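Local coordinates for protein Baccell_00875 (Bacteroides cellulosilyticus DSM 14838, PDB 5NOK) that is probably a carbohydrate-active enzyme, perhaps a polysaccharide lyase that cleaves complex glycans, at residues 315-320 against 327-332; 311-316 against 334-339; 63-68 against 207-212; 41-46 against 53-58. All coordinates share one frame; numbering follows the deposited sequence.

Contact 1: residues 315-320 against 327-332; sequences EVRFDF and QTHADC
Val316, Phe318 and Phe320 exchange six N-H...O bonds with Cys332, Ala330 and Thr328, and the short strand axes run 4.6 Å apart at 159°, which defines an antiparallel beta hairpin of strands 314-322 and 326-335. Its two faces differ in chemistry. Phe318, Phe320, Ala330 and Cys332 share the apolar one, turned toward strands 259-262 and 272-278; there Cys332 SG meets the Phe318 ring at its edge, 3.9 Å from CE2, a sulfur-aromatic contact. On the other face the Arg317 guanidinium lies flat over the His329 ring, centres 3.8 Å apart and planes 8° from parallel. Arg317 gets there because CG stands anti to the backbone N (chi1 -174°) and the chain stays extended to NE. A salt bridge to Asp319, with NE 2.8 Å from OD1, fixes how the guanidinium is turned, while OD2 sits at its edge in plane. His329 NE2 makes a weak bond to Asp331 OD2, and Trp168 meets the imidazole as well. The negative charge of Asp319 probably steadies the stacked cation. Water 1 ties the strands beyond it, donating to Asp319 OD1 at 2.6 Å and accepting from Gln327 NE2 at 2.7 Å.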
# COMPACT_ATOMS: atom_id res chain seq x y z
N GLU A 315 16.55 -8.71 -6.57
CA GLU A 315 15.27 -9.37 -6.75
C GLU A 315 15.45 -10.90 -6.81
O GLU A 315 16.32 -11.41 -7.52
CB GLU A 315 14.66 -8.88 -8.08
CG GLU A 315 13.18 -9.17 -8.26
CD GLU A 315 12.29 -8.42 -7.27
OE1 GLU A 315 12.81 -7.46 -6.63
OE2 GLU A 315 11.09 -8.80 -7.14
N VAL A 316 14.65 -11.61 -6.05
CA VAL A 316 14.50 -13.06 -6.24
C VAL A 316 13.03 -13.41 -6.50
O VAL A 316 12.18 -13.16 -5.67
CB VAL A 316 15.07 -13.83 -5.05
CG1 VAL A 316 14.95 -15.32 -5.27
CG2 VAL A 316 16.54 -13.45 -4.83
N ARG A 317 12.75 -13.96 -7.67
CA ARG A 317 11.43 -14.47 -8.02
C ARG A 317 11.47 -15.98 -7.94
O ARG A 317 12.36 -16.63 -8.53
CB ARG A 317 11.06 -14.04 -9.43
CG ARG A 317 9.64 -14.40 -9.86
CD ARG A 317 9.41 -13.99 -11.32
NE ARG A 317 8.29 -14.69 -11.95
CZ ARG A 317 7.10 -14.17 -12.27
NH1 ARG A 317 6.80 -12.88 -12.06
NH2 ARG A 317 6.17 -14.95 -12.84
N PHE A 318 10.52 -16.54 -7.18
CA PHE A 318 10.34 -17.97 -7.11
C PHE A 318 9.13 -18.31 -7.97
O PHE A 318 8.07 -17.75 -7.73
CB PHE A 318 10.10 -18.42 -5.67
CG PHE A 318 11.30 -18.31 -4.80
CD1 PHE A 318 12.30 -19.27 -4.86
CD2 PHE A 318 11.45 -17.25 -3.93
CE1 PHE A 318 13.42 -19.19 -4.05
CE2 PHE A 318 12.56 -17.14 -3.12
CZ PHE A 318 13.55 -18.10 -3.18
N ASP A 319 9.29 -19.21 -8.93
CA ASP A 319 8.17 -19.64 -9.77
C ASP A 319 7.90 -21.09 -9.46
O ASP A 319 8.82 -21.85 -9.25
CB ASP A 319 8.49 -19.49 -11.26
CG ASP A 319 8.55 -18.02 -11.72
OD1 ASP A 319 7.51 -17.37 -11.81
OD2 ASP A 319 9.65 -17.52 -12.06
N PHE A 320 6.62 -21.45 -9.37
CA PHE A 320 6.21 -22.84 -9.25
C PHE A 320 5.51 -23.22 -10.53
O PHE A 320 4.70 -22.46 -11.00
CB PHE A 320 5.28 -23.02 -8.06
CG PHE A 320 5.98 -23.05 -6.76
CD1 PHE A 320 6.27 -21.87 -6.10
CD2 PHE A 320 6.40 -24.26 -6.21
CE1 PHE A 320 6.95 -21.90 -4.89
CE2 PHE A 320 7.08 -24.30 -5.00
CZ PHE A 320 7.36 -23.11 -4.33
N GLN A 327 1.18 -22.05 -13.44
CA GLN A 327 2.27 -21.47 -12.69
C GLN A 327 1.84 -20.31 -11.83
O GLN A 327 0.84 -19.64 -12.08
CB GLN A 327 3.38 -21.02 -13.63
CG GLN A 327 2.93 -19.96 -14.62
CD GLN A 327 4.04 -19.52 -15.54
OE1 GLN A 327 3.94 -19.65 -16.77
NE2 GLN A 327 5.11 -18.99 -14.97
N THR A 328 2.63 -20.07 -10.80
CA THR A 328 2.45 -18.95 -9.92
C THR A 328 3.80 -18.58 -9.34
O THR A 328 4.77 -19.24 -9.64
CB THR A 328 1.39 -19.24 -8.85
OG1 THR A 328 1.16 -18.04 -8.13
CG2 THR A 328 1.81 -20.34 -7.91
N HIS A 329 3.88 -17.52 -8.56
CA HIS A 329 5.17 -17.03 -8.12
C HIS A 329 5.10 -16.34 -6.78
O HIS A 329 4.00 -16.11 -6.28
CB HIS A 329 5.80 -16.12 -9.18
CG HIS A 329 5.22 -14.74 -9.22
ND1 HIS A 329 4.01 -14.45 -9.80
CD2 HIS A 329 5.71 -13.57 -8.75
CE1 HIS A 329 3.78 -13.16 -9.69
NE2 HIS A 329 4.80 -12.59 -9.06
N ALA A 330 6.28 -16.09 -6.20
CA ALA A 330 6.47 -15.16 -5.09
C ALA A 330 7.59 -14.21 -5.44
O ALA A 330 8.53 -14.60 -6.17
CB ALA A 330 6.81 -15.88 -3.80
N ASP A 331 7.52 -12.98 -4.90
CA ASP A 331 8.56 -11.95 -5.10
C ASP A 331 9.25 -11.67 -3.75
O ASP A 331 8.61 -11.21 -2.79
CB ASP A 331 7.97 -10.66 -5.66
CG ASP A 331 7.28 -10.85 -7.03
OD1 ASP A 331 7.93 -11.42 -7.95
OD2 ASP A 331 6.09 -10.42 -7.20
N CYS A 332 10.53 -12.00 -3.68
CA CYS A 332 11.38 -11.70 -2.55
C CYS A 332 12.53 -10.77 -2.94
O CYS A 332 12.85 -10.64 -4.11
CB CYS A 332 11.95 -12.99 -1.99
SG CYS A 332 10.65 -14.17 -1.56
O HOH W 1 5.06 -17.65 -12.65

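Contact 2: residues 311-316 against 334-339; sequences EQAGEV and VISNTA
At the open end of the hairpin formed by strands 314-322 and 326-335, Gly314 and Val334 make the hydrogen-bonded pair nearest the mouth. Gly314 N donates to Val334 O at 2.8 Å, nearly straight (170° at the hydrogen) and in the carbonyl plane; Val334 N returns a bond to Gly314 O at 2.9 Å, its donor tilted from that carbonyl plane. The backbone of Gly314, at phi 128°, would jam a CB against the preceding carbonyl oxygen, a conformation only glycine takes without strain. Val334 carries most of the side-chain contact. Its CB rests 3.4 Å from Gln312 O, with CG1 also against that oxygen, whereas CG2 reaches across to Val316 CG2 on the partner strand, at 3.7 Å. The split follows from the torsion: CG1 is anti to the backbone N (chi1 -178°), which turns CG2 toward its valine neighbour. Met310 packs on both valines. Antiparallel pairing stops here, and the two chains part, one into the loop before Gly314 and the other toward helix 338-353, where Asn337 is the N-cap and its OD1 accepts from Asp340 N. Outside the pair, Ala313 CA approaches Val334 O at 3.3 Å in a CA-H...O contact, and its CB lies 3.6 Å from the same oxygen. Ala313 CB then reaches Ser336 OG at 4.0 Å, just after the strand ends; Ser336 N is held by Glu651.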
# COMPACT_ATOMS: atom_id res chain seq x y z
N GLU A 311 22.04 -15.97 -1.56
CA GLU A 311 23.48 -15.69 -1.60
C GLU A 311 23.87 -14.42 -2.40
O GLU A 311 25.04 -14.02 -2.37
CB GLU A 311 24.24 -16.92 -2.12
N GLN A 312 22.91 -13.77 -3.09
CA GLN A 312 23.23 -12.58 -3.95
C GLN A 312 22.19 -11.48 -3.80
O GLN A 312 20.99 -11.77 -3.82
CB GLN A 312 23.34 -13.02 -5.41
CG GLN A 312 23.89 -11.99 -6.40
CD GLN A 312 23.99 -12.55 -7.82
OE1 GLN A 312 24.95 -13.25 -8.17
NE2 GLN A 312 22.99 -12.24 -8.65
N ALA A 313 22.64 -10.23 -3.67
CA ALA A 313 21.71 -9.10 -3.50
C ALA A 313 20.91 -8.90 -4.76
O ALA A 313 21.40 -9.15 -5.85
CB ALA A 313 22.43 -7.82 -3.12
N GLY A 314 19.65 -8.48 -4.61
CA GLY A 314 18.75 -8.28 -5.74
C GLY A 314 17.39 -8.98 -5.59
O GLY A 314 17.10 -9.70 -4.62
N GLU A 315 16.55 -8.71 -6.57
CA GLU A 315 15.27 -9.37 -6.75
C GLU A 315 15.45 -10.90 -6.81
O GLU A 315 16.32 -11.41 -7.52
CB GLU A 315 14.66 -8.88 -8.08
CG GLU A 315 13.18 -9.17 -8.26
CD GLU A 315 12.29 -8.42 -7.27
OE1 GLU A 315 12.81 -7.46 -6.63
OE2 GLU A 315 11.09 -8.80 -7.14
N VAL A 316 14.65 -11.61 -6.05
CA VAL A 316 14.50 -13.06 -6.24
C VAL A 316 13.03 -13.41 -6.50
O VAL A 316 12.18 -13.16 -5.67
CB VAL A 316 15.07 -13.83 -5.05
CG1 VAL A 316 14.95 -15.32 -5.27
CG2 VAL A 316 16.54 -13.45 -4.83
N VAL A 334 16.61 -9.62 -1.75
CA VAL A 334 17.80 -9.87 -0.94
C VAL A 334 18.62 -8.59 -0.89
O VAL A 334 19.00 -8.06 -1.93
CB VAL A 334 18.65 -11.01 -1.48
CG1 VAL A 334 19.85 -11.25 -0.56
CG2 VAL A 334 17.81 -12.27 -1.56
N ILE A 335 18.84 -8.09 0.32
CA ILE A 335 19.75 -6.97 0.56
C ILE A 335 21.08 -7.49 1.13
O ILE A 335 21.14 -8.60 1.65
CB ILE A 335 19.13 -5.89 1.46
CG1 ILE A 335 18.95 -6.41 2.90
CG2 ILE A 335 17.80 -5.41 0.88
CD1 ILE A 335 18.38 -5.37 3.83
N SER A 336 22.14 -6.71 1.02
CA SER A 336 23.44 -7.16 1.53
C SER A 336 23.38 -7.37 3.05
O SER A 336 23.71 -8.44 3.55
CB SER A 336 24.55 -6.16 1.14
OG SER A 336 24.74 -6.16 -0.29
N ASN A 337 22.88 -6.38 3.76
CA ASN A 337 22.93 -6.36 5.22
C ASN A 337 22.15 -5.15 5.71
O ASN A 337 22.34 -4.05 5.19
CB ASN A 337 24.39 -6.25 5.69
CG ASN A 337 24.51 -6.18 7.20
OD1 ASN A 337 24.21 -5.15 7.81
ND2 ASN A 337 24.95 -7.28 7.81
N THR A 338 21.30 -5.33 6.72
CA THR A 338 20.31 -4.32 7.07
C THR A 338 20.92 -3.17 7.83
O THR A 338 20.57 -2.00 7.58
CB THR A 338 19.16 -4.90 7.90
OG1 THR A 338 18.61 -6.02 7.22
CG2 THR A 338 18.03 -3.87 8.12
N ALA A 339 21.79 -3.49 8.78
CA ALA A 339 22.57 -2.47 9.50
C ALA A 339 23.31 -1.55 8.51
O ALA A 339 23.24 -0.33 8.64
CB ALA A 339 23.57 -3.15 10.43

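Contact 3: residues 63-68 against 207-212; sequences YPWVKD and RKKANS
Trp65 lays one face of its indole against the backbone of Lys209, and this is where the packing is tight. Lys209 CA stands 3.7 Å from the centroid of the six-membered ring of Trp65, 27° off the ring normal, which meets the geometry of a CH-pi contact; CZ2 of the indole comes within 3.2 Å of Lys209 C. Lys208 O lies over the same face, nearest CZ3, while Tyr63 CB backs the opposite face, leaving the ring sandwiched. The first torsion (chi1 58°) places the indole in the crowded position between the backbone N and carbonyl carbon, and swings it across to the other loop. Ala210 CB adds an apolar touch, 3.8 Å from Trp65 CZ2 and 4.1 Å from Tyr63 CE1.

Looser contact begins along the Lys209 side chain. CB still lies 3.6 Å from Trp65 NE1, but the extended chain then leads away to a salt bridge with Glu204, and the exposed Lys208 side chain also turns from the interface. No hydrogen bond joins the two segments, and an alanine in place of Trp65 would probably open a gap over the Lys209 backbone and leave the loop 207-212 without its CH-pi partner. On the indole's own side the chain is bent by a type I beta turn from Tyr63 to Val66, closed by Val66 N to Tyr63 O, with Trp65 at its third position: an aromatic turn residue joining two irregular surface loops.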
# COMPACT_ATOMS: atom_id res chain seq x y z
N TYR A 63 -19.31 8.36 -10.86
CA TYR A 63 -18.32 9.31 -11.35
C TYR A 63 -18.70 9.64 -12.81
O TYR A 63 -18.91 8.71 -13.60
CB TYR A 63 -16.96 8.68 -11.31
CG TYR A 63 -16.51 8.28 -9.94
CD1 TYR A 63 -16.15 9.24 -8.99
CD2 TYR A 63 -16.40 6.93 -9.59
CE1 TYR A 63 -15.73 8.88 -7.73
CE2 TYR A 63 -15.96 6.56 -8.32
CZ TYR A 63 -15.64 7.53 -7.42
OH TYR A 63 -15.23 7.16 -6.20
N PRO A 64 -18.84 10.95 -13.18
CA PRO A 64 -19.22 11.34 -14.55
C PRO A 64 -18.39 10.74 -15.69
O PRO A 64 -18.92 10.49 -16.78
CB PRO A 64 -19.03 12.87 -14.53
CG PRO A 64 -19.34 13.24 -13.13
CD PRO A 64 -18.81 12.12 -12.28
N TRP A 65 -17.12 10.51 -15.42
CA TRP A 65 -16.17 10.04 -16.44
C TRP A 65 -16.06 8.49 -16.51
O TRP A 65 -15.32 7.97 -17.34
CB TRP A 65 -14.80 10.68 -16.20
CG TRP A 65 -14.27 10.38 -14.84
CD1 TRP A 65 -13.54 9.30 -14.46
CD2 TRP A 65 -14.46 11.16 -13.65
NE1 TRP A 65 -13.26 9.36 -13.13
CE2 TRP A 65 -13.83 10.48 -12.60
CE3 TRP A 65 -15.12 12.37 -13.38
CZ2 TRP A 65 -13.82 10.96 -11.30
CZ3 TRP A 65 -15.10 12.85 -12.08
CH2 TRP A 65 -14.46 12.15 -11.06
N VAL A 66 -16.76 7.77 -15.63
CA VAL A 66 -16.78 6.31 -15.67
C VAL A 66 -18.11 5.86 -16.27
O VAL A 66 -19.13 5.85 -15.58
CB VAL A 66 -16.57 5.67 -14.29
CG1 VAL A 66 -16.72 4.14 -14.35
CG2 VAL A 66 -15.21 6.05 -13.72
N LYS A 67 -18.06 5.47 -17.53
CA LYS A 67 -19.23 5.11 -18.32
C LYS A 67 -19.18 3.62 -18.70
O LYS A 67 -18.29 2.88 -18.24
CB LYS A 67 -19.30 6.00 -19.57
CG LYS A 67 -20.34 7.13 -19.55
CD LYS A 67 -19.82 8.45 -19.01
CE LYS A 67 -18.72 9.10 -19.84
NZ LYS A 67 -19.15 9.63 -21.16
N ASP A 68 -20.14 3.18 -19.53
CA ASP A 68 -20.41 1.76 -19.75
C ASP A 68 -19.27 0.92 -20.35
O ASP A 68 -19.30 -0.30 -20.22
CB ASP A 68 -21.72 1.57 -20.53
CG ASP A 68 -21.65 2.04 -22.00
OD1 ASP A 68 -20.57 2.47 -22.49
OD2 ASP A 68 -22.72 1.98 -22.67
N ARG A 207 -5.96 14.49 -11.61
CA ARG A 207 -6.39 15.63 -10.82
C ARG A 207 -7.87 15.96 -11.11
O ARG A 207 -8.59 16.39 -10.20
CB ARG A 207 -5.46 16.84 -11.00
CG ARG A 207 -5.49 17.53 -12.36
CD ARG A 207 -4.60 18.78 -12.35
NE ARG A 207 -4.50 19.47 -13.65
CZ ARG A 207 -5.36 20.37 -14.15
NH1 ARG A 207 -6.45 20.72 -13.47
NH2 ARG A 207 -5.14 20.92 -15.34
N LYS A 208 -8.35 15.67 -12.31
CA LYS A 208 -9.77 15.90 -12.65
C LYS A 208 -10.69 14.71 -12.46
O LYS A 208 -11.87 14.77 -12.83
CB LYS A 208 -9.86 16.34 -14.10
CG LYS A 208 -8.99 17.54 -14.44
CD LYS A 208 -9.65 18.38 -15.54
CE LYS A 208 -8.88 19.65 -15.81
NZ LYS A 208 -7.83 19.44 -16.84
N LYS A 209 -10.17 13.63 -11.89
CA LYS A 209 -10.90 12.38 -11.80
C LYS A 209 -10.88 11.86 -10.37
O LYS A 209 -10.48 10.73 -10.08
CB LYS A 209 -10.32 11.39 -12.81
CG LYS A 209 -10.38 11.90 -14.25
CD LYS A 209 -9.81 10.88 -15.20
CE LYS A 209 -9.65 11.42 -16.60
NZ LYS A 209 -9.43 10.30 -17.54
N ALA A 210 -11.26 12.75 -9.47
CA ALA A 210 -11.42 12.44 -8.06
C ALA A 210 -10.11 12.26 -7.36
O ALA A 210 -10.08 11.90 -6.18
CB ALA A 210 -12.34 11.24 -7.83
N ASN A 211 -9.01 12.51 -8.06
CA ASN A 211 -7.79 12.90 -7.40
C ASN A 211 -7.33 11.73 -6.51
O ASN A 211 -7.22 10.60 -7.01
CB ASN A 211 -8.10 14.22 -6.69
CG ASN A 211 -6.88 14.96 -6.27
OD1 ASN A 211 -5.96 15.16 -7.06
ND2 ASN A 211 -6.86 15.40 -5.02
N SER A 212 -7.11 11.96 -5.21
CA SER A 212 -6.69 10.92 -4.28
C SER A 212 -7.82 10.02 -3.79
O SER A 212 -7.57 9.09 -3.04
CB SER A 212 -6.04 11.57 -3.05
OG SER A 212 -4.85 12.25 -3.39

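Contact 4: residues 41-46 against 53-58; sequences SELTLK and NWVVKT
Leu43, Leu45, Trp54 and Val55 form the apolar centre where strand 40-45, one half of a two-stranded antiparallel sheet with 29-33, meets the following loop, which opens with an Asx turn at Asn53. Leu45 CD1 approaches the indole obliquely, 3.5 Å from Trp54 NE1, while Leu43 CD2 reaches Val55 CG1 at 4.2 Å with the two side chains crossing at about a right angle. Leu188 of strand 187-194 touches both Leu45 and Trp54, setting the cluster against a larger sheet. Further out, Trp54 N donates to Leu43 O at 2.8 Å and 169°, and that oxygen also sits at the edge of the indole, in its plane. Water 2 bridges Leu45 N and Trp54 NE1, accepting from both. At the start of the strand, Ser41 and Glu42 both face Arg32 in a classic beta bulge. The polar edge belongs to Asn53, whose CG stands anti to the backbone N (chi1 -170°), carrying the amide to the backbone edge of the strand. Its OD1 takes Leu43 N at 3.0 Å and Val55 N at 3.2 Å. A leucine here would probably leave both donors without their shared acceptor and undo the Asx turn. The donors reach OD1 from opposite faces of the amide.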
# COMPACT_ATOMS: atom_id res chain seq x y z
N SER A 41 -23.39 -4.88 -14.40
CA SER A 41 -23.57 -3.51 -13.90
C SER A 41 -23.53 -3.49 -12.40
O SER A 41 -22.97 -2.56 -11.80
CB SER A 41 -24.94 -2.97 -14.32
OG SER A 41 -25.00 -2.82 -15.72
N GLU A 42 -24.19 -4.47 -11.79
CA GLU A 42 -24.36 -4.52 -10.35
C GLU A 42 -24.01 -5.92 -9.89
O GLU A 42 -24.43 -6.90 -10.51
CB GLU A 42 -25.80 -4.14 -9.95
CG GLU A 42 -26.10 -4.28 -8.46
CD GLU A 42 -27.47 -3.72 -8.01
OE1 GLU A 42 -27.54 -2.51 -7.64
OE2 GLU A 42 -28.45 -4.51 -7.97
N LEU A 43 -23.23 -6.00 -8.82
CA LEU A 43 -22.82 -7.23 -8.21
C LEU A 43 -23.09 -7.10 -6.72
O LEU A 43 -22.48 -6.25 -6.03
CB LEU A 43 -21.34 -7.44 -8.47
CG LEU A 43 -20.73 -8.82 -8.25
CD1 LEU A 43 -21.48 -9.86 -9.06
CD2 LEU A 43 -19.28 -8.74 -8.67
N THR A 44 -24.02 -7.92 -6.25
CA THR A 44 -24.46 -7.92 -4.86
C THR A 44 -24.44 -9.33 -4.26
O THR A 44 -24.36 -10.34 -4.97
CB THR A 44 -25.90 -7.36 -4.69
OG1 THR A 44 -26.80 -8.09 -5.53
CG2 THR A 44 -25.95 -5.90 -5.04
N LEU A 45 -24.47 -9.35 -2.94
CA LEU A 45 -24.48 -10.57 -2.17
C LEU A 45 -25.82 -10.63 -1.44
O LEU A 45 -26.14 -9.74 -0.62
CB LEU A 45 -23.35 -10.55 -1.18
CG LEU A 45 -21.97 -10.58 -1.78
CD1 LEU A 45 -20.97 -10.49 -0.63
CD2 LEU A 45 -21.75 -11.81 -2.64
N LYS A 46 -26.61 -11.65 -1.78
CA LYS A 46 -27.96 -11.78 -1.28
C LYS A 46 -27.95 -12.01 0.22
O LYS A 46 -27.25 -12.90 0.71
CB LYS A 46 -28.68 -12.93 -1.96
CG LYS A 46 -30.14 -13.10 -1.54
CD LYS A 46 -30.76 -14.28 -2.29
CE LYS A 46 -32.19 -14.57 -1.82
NZ LYS A 46 -33.10 -13.39 -1.97
N ASN A 53 -23.05 -2.55 -3.45
CA ASN A 53 -22.70 -2.89 -4.82
C ASN A 53 -21.19 -3.02 -4.83
O ASN A 53 -20.47 -2.11 -4.45
CB ASN A 53 -23.13 -1.83 -5.84
CG ASN A 53 -22.97 -2.32 -7.28
OD1 ASN A 53 -22.36 -3.38 -7.54
ND2 ASN A 53 -23.52 -1.57 -8.21
N TRP A 54 -20.71 -4.18 -5.27
CA TRP A 54 -19.30 -4.49 -5.23
C TRP A 54 -18.51 -3.93 -6.42
O TRP A 54 -17.29 -3.96 -6.39
CB TRP A 54 -19.11 -6.01 -5.09
CG TRP A 54 -19.44 -6.48 -3.75
CD1 TRP A 54 -20.66 -6.93 -3.30
CD2 TRP A 54 -18.55 -6.54 -2.65
NE1 TRP A 54 -20.57 -7.24 -1.98
CE2 TRP A 54 -19.29 -7.02 -1.55
CE3 TRP A 54 -17.20 -6.23 -2.47
CZ2 TRP A 54 -18.74 -7.18 -0.30
CZ3 TRP A 54 -16.64 -6.40 -1.22
CH2 TRP A 54 -17.41 -6.88 -0.16
N VAL A 55 -19.19 -3.41 -7.44
CA VAL A 55 -18.50 -2.75 -8.57
C VAL A 55 -18.84 -1.26 -8.63
O VAL A 55 -19.86 -0.83 -8.12
CB VAL A 55 -18.81 -3.41 -9.93
CG1 VAL A 55 -18.34 -4.85 -9.93
CG2 VAL A 55 -20.31 -3.33 -10.29
N VAL A 56 -17.97 -0.48 -9.26
CA VAL A 56 -18.22 0.95 -9.48
C VAL A 56 -19.35 0.99 -10.50
O VAL A 56 -19.34 0.18 -11.43
CB VAL A 56 -16.96 1.69 -9.98
CG1 VAL A 56 -17.22 3.17 -10.23
CG2 VAL A 56 -15.84 1.57 -8.96
N LYS A 57 -20.35 1.86 -10.30
CA LYS A 57 -21.46 1.98 -11.31
C LYS A 57 -20.88 2.54 -12.59
O LYS A 57 -20.12 3.49 -12.56
CB LYS A 57 -22.61 2.87 -10.84
CG LYS A 57 -23.51 2.19 -9.80
CD LYS A 57 -24.91 2.80 -9.71
CE LYS A 57 -24.93 4.10 -8.90
NZ LYS A 57 -26.16 4.91 -9.18
N THR A 58 -21.21 1.95 -13.72
CA THR A 58 -20.58 2.33 -14.97
C THR A 58 -21.62 2.95 -15.90
O THR A 58 -21.70 2.64 -17.07
CB THR A 58 -19.83 1.12 -15.59
OG1 THR A 58 -20.70 -0.01 -15.63
CG2 THR A 58 -18.61 0.76 -14.76
O HOH W 2 -23.42 -6.98 -1.14

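Overall arrangement
Along the chain the order is 41-46 with 53-58, then 63-68 with 207-212, then the hairpin. Contacts 4 and 3 lie in series with centres about 18 Å apart and touch directly, Val66 and Lys67 packing on Lys57 and Thr58; both use the loop between strands 40-45 and 75-81, fastening it first to its own strand and later to a distant loop. Contacts 1 and 2 share Glu315 and Val316 and span one hairpin of an eight-stranded mixed sheet, their centres about 16 Å apart; contact 2 marks the exit toward helix 338-353. The two groups are well separated: contacts 2 and 4, about 44 Å between centres, lie on opposite sides of the chain's centre.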